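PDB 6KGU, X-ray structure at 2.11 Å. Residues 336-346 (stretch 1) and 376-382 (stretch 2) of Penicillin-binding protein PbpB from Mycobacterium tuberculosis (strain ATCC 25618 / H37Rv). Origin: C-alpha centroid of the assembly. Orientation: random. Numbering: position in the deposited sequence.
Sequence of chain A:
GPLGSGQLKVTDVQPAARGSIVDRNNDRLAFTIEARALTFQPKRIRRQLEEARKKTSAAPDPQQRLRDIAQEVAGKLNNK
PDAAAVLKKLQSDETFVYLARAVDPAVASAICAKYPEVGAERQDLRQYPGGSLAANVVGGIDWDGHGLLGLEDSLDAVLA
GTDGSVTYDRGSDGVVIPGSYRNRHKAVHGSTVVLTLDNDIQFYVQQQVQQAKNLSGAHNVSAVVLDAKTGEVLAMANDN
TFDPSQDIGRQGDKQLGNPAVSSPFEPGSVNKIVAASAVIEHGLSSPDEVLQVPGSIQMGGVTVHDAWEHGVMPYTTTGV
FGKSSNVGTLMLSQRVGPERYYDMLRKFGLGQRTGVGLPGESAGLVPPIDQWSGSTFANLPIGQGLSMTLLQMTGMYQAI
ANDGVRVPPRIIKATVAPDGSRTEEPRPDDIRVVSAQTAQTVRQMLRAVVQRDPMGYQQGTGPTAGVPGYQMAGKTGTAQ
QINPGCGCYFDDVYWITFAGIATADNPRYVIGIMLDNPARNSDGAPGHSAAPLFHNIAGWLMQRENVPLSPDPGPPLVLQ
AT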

# COMPACT_ATOMS: atom_id res chain seq x y z
N VAL A 336 -1.21 4.93 -26.15
CA VAL A 336 -1.81 5.90 -25.24
C VAL A 336 -1.27 7.30 -25.51
O VAL A 336 -2.04 8.27 -25.59
CB VAL A 336 -1.56 5.48 -23.78
CG1 VAL A 336 -2.04 6.56 -22.82
CG2 VAL A 336 -2.25 4.15 -23.49
N GLY A 337 0.05 7.43 -25.63
CA GLY A 337 0.68 8.72 -25.79
C GLY A 337 1.04 9.35 -24.46
O GLY A 337 0.45 9.03 -23.42
N PRO A 338 2.04 10.24 -24.47
CA PRO A 338 2.50 10.87 -23.21
C PRO A 338 1.43 11.65 -22.46
O PRO A 338 1.33 11.53 -21.23
CB PRO A 338 3.63 11.80 -23.68
CG PRO A 338 4.11 11.21 -24.95
CD PRO A 338 2.91 10.60 -25.61
N GLU A 339 0.62 12.44 -23.17
CA GLU A 339 -0.36 13.30 -22.52
C GLU A 339 -1.43 12.49 -21.78
O GLU A 339 -1.72 12.75 -20.61
CB GLU A 339 -1.02 14.22 -23.54
CG GLU A 339 -0.16 15.41 -23.93
CD GLU A 339 -0.99 16.55 -24.48
OE1 GLU A 339 -1.87 16.30 -25.33
OE2 GLU A 339 -0.77 17.71 -24.05
N ARG A 340 -2.05 11.54 -22.47
CA ARG A 340 -3.07 10.75 -21.80
C ARG A 340 -2.44 9.89 -20.71
O ARG A 340 -3.04 9.69 -19.65
CB ARG A 340 -3.84 9.89 -22.81
CG ARG A 340 -4.83 10.70 -23.66
CD ARG A 340 -5.67 9.85 -24.63
NE ARG A 340 -4.84 9.10 -25.58
CZ ARG A 340 -5.32 8.49 -26.67
NH1 ARG A 340 -6.62 8.56 -26.95
NH2 ARG A 340 -4.51 7.81 -27.48
N TYR A 341 -1.22 9.40 -20.92
CA TYR A 341 -0.57 8.62 -19.88
C TYR A 341 -0.33 9.47 -18.63
O TYR A 341 -0.69 9.08 -17.52
CB TYR A 341 0.75 8.04 -20.37
CG TYR A 341 1.34 7.17 -19.29
CD1 TYR A 341 0.87 5.88 -19.08
CD2 TYR A 341 2.31 7.67 -18.43
CE1 TYR A 341 1.38 5.09 -18.05
CE2 TYR A 341 2.83 6.91 -17.41
CZ TYR A 341 2.35 5.62 -17.22
OH TYR A 341 2.87 4.86 -16.19
N TYR A 342 0.27 10.65 -18.80
CA TYR A 342 0.51 11.51 -17.64
C TYR A 342 -0.80 11.90 -16.96
O TYR A 342 -0.86 11.99 -15.73
CB TYR A 342 1.29 12.76 -18.06
CG TYR A 342 1.54 13.71 -16.91
CD1 TYR A 342 2.52 13.45 -15.97
CD2 TYR A 342 0.79 14.87 -16.78
CE1 TYR A 342 2.76 14.33 -14.93
CE2 TYR A 342 1.02 15.76 -15.74
CZ TYR A 342 2.01 15.48 -14.82
OH TYR A 342 2.25 16.34 -13.78
N ASP A 343 -1.86 12.11 -17.74
CA ASP A 343 -3.14 12.45 -17.11
C ASP A 343 -3.62 11.31 -16.23
O ASP A 343 -4.16 11.54 -15.14
CB ASP A 343 -4.19 12.79 -18.16
CG ASP A 343 -5.49 13.29 -17.55
OD1 ASP A 343 -5.49 14.41 -17.00
OD2 ASP A 343 -6.52 12.58 -17.61
N MET A 344 -3.41 10.07 -16.66
CA MET A 344 -3.85 8.92 -15.88
C MET A 344 -3.04 8.78 -14.60
O MET A 344 -3.61 8.50 -13.53
CB MET A 344 -3.76 7.65 -16.74
CG MET A 344 -4.28 6.41 -16.08
SD MET A 344 -6.06 6.39 -15.95
CE MET A 344 -6.51 6.03 -17.64
N LEU A 345 -1.71 8.94 -14.69
CA LEU A 345 -0.86 8.97 -13.50
C LEU A 345 -1.42 9.91 -12.44
O LEU A 345 -1.49 9.56 -11.26
CB LEU A 345 0.56 9.43 -13.85
CG LEU A 345 1.67 8.59 -14.45
CD1 LEU A 345 2.90 9.46 -14.72
CD2 LEU A 345 2.04 7.37 -13.58
N ARG A 346 -1.78 11.13 -12.85
CA ARG A 346 -2.29 12.11 -11.90
C ARG A 346 -3.63 11.68 -11.33
O ARG A 346 -3.87 11.83 -10.12
CB ARG A 346 -2.41 13.48 -12.58
CG ARG A 346 -1.08 14.17 -12.80
CD ARG A 346 -0.78 15.08 -11.62
NE ARG A 346 0.53 14.82 -11.06
CZ ARG A 346 0.99 15.36 -9.94
NH1 ARG A 346 0.24 16.21 -9.25
NH2 ARG A 346 2.21 15.04 -9.52
N THR A 376 11.89 10.01 -20.59
CA THR A 376 10.94 9.81 -19.50
C THR A 376 9.84 8.82 -19.87
O THR A 376 9.53 7.91 -19.10
CB THR A 376 10.29 11.14 -19.12
OG1 THR A 376 11.30 12.15 -18.99
CG2 THR A 376 9.53 11.00 -17.80
N PHE A 377 9.24 9.01 -21.05
CA PHE A 377 8.11 8.18 -21.45
C PHE A 377 8.51 6.72 -21.67
O PHE A 377 7.65 5.84 -21.61
CB PHE A 377 7.45 8.75 -22.71
CG PHE A 377 6.09 8.17 -23.00
CD1 PHE A 377 5.14 8.04 -21.98
CD2 PHE A 377 5.74 7.76 -24.28
CE1 PHE A 377 3.88 7.53 -22.25
CE2 PHE A 377 4.48 7.24 -24.55
CZ PHE A 377 3.55 7.13 -23.54
N ALA A 378 9.78 6.45 -21.93
CA ALA A 378 10.25 5.07 -21.99
C ALA A 378 10.46 4.45 -20.61
O ALA A 378 10.73 3.25 -20.53
CB ALA A 378 11.56 4.99 -22.78
N ASN A 379 10.36 5.24 -19.54
CA ASN A 379 10.66 4.76 -18.19
C ASN A 379 9.43 4.71 -17.29
O ASN A 379 9.20 3.69 -16.63
CB ASN A 379 11.74 5.64 -17.55
CG ASN A 379 13.11 5.43 -18.18
OD1 ASN A 379 13.74 6.38 -18.65
ND2 ASN A 379 13.56 4.19 -18.22
N LEU A 380 8.66 5.80 -17.23
CA LEU A 380 7.50 5.86 -16.33
C LEU A 380 6.53 4.69 -16.49
O LEU A 380 6.12 4.12 -15.46
CB LEU A 380 6.75 7.19 -16.53
CG LEU A 380 7.43 8.47 -16.09
CD1 LEU A 380 6.44 9.64 -16.12
CD2 LEU A 380 8.09 8.31 -14.71
N PRO A 381 6.12 4.29 -17.70
CA PRO A 381 5.13 3.20 -17.81
C PRO A 381 5.59 1.89 -17.20
O PRO A 381 4.73 1.10 -16.79
CB PRO A 381 4.90 3.07 -19.32
CG PRO A 381 5.19 4.46 -19.86
CD PRO A 381 6.38 4.91 -19.02
N ILE A 382 6.89 1.62 -17.09
CA ILE A 382 7.33 0.41 -16.40
C ILE A 382 7.77 0.70 -14.96
O ILE A 382 8.38 -0.16 -14.32
CB ILE A 382 8.43 -0.31 -17.21
CG1 ILE A 382 9.60 0.62 -17.53
CG2 ILE A 382 7.85 -0.81 -18.53
CD1 ILE A 382 10.67 0.71 -16.48
O HOH W 1 2.26 2.22 -16.15

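Packing of a helix (Pro338 to Arg346) against the irregular segment 376-382 buries 304 Å², both sides summed, and is almost wholly apolar. Gly337, at the helix N-cap, has phi/psi of 90/156, where a CB would jam against the preceding carbonyl O; glycine fits, and its C lies 3.5 Å from Phe377 CZ. Pro338, in the first turn, where its missing amide hydrogen costs no helix bond, lays its ring over a face of Phe377: Pro338 CG sits 4.0 Å from the centroid of the Phe377 ring, a CH-pi contact. Glu339 points away, while Arg340 turns to its own stretch, with NE donating to Val336 O (2.9 Å). Tyr341, chi1 t, is buried and reaches three partners. Its CB meets Phe377 CE1 at 3.7 Å, and the Phe377 edge is directed toward the Tyr341 face in an offset edge-to-face pair (planes at 64°). Farther along, Tyr341 CE2 packs on Leu380 CB (4.0 Å), and Pro381 CG lies over one Tyr341 ring face, 4.2 Å from its centroid. The phenol does not waste its polarity: Tyr341 OH donates to water 1 (OH to water O, 2.7 Å), which donates to Pro381 O (water O to Pro381 O, 2.8 Å), bridging the stretches. One turn on, Leu345 CD1 meets Leu380 CD1 at 3.8 Å, extending the buried apolar contact.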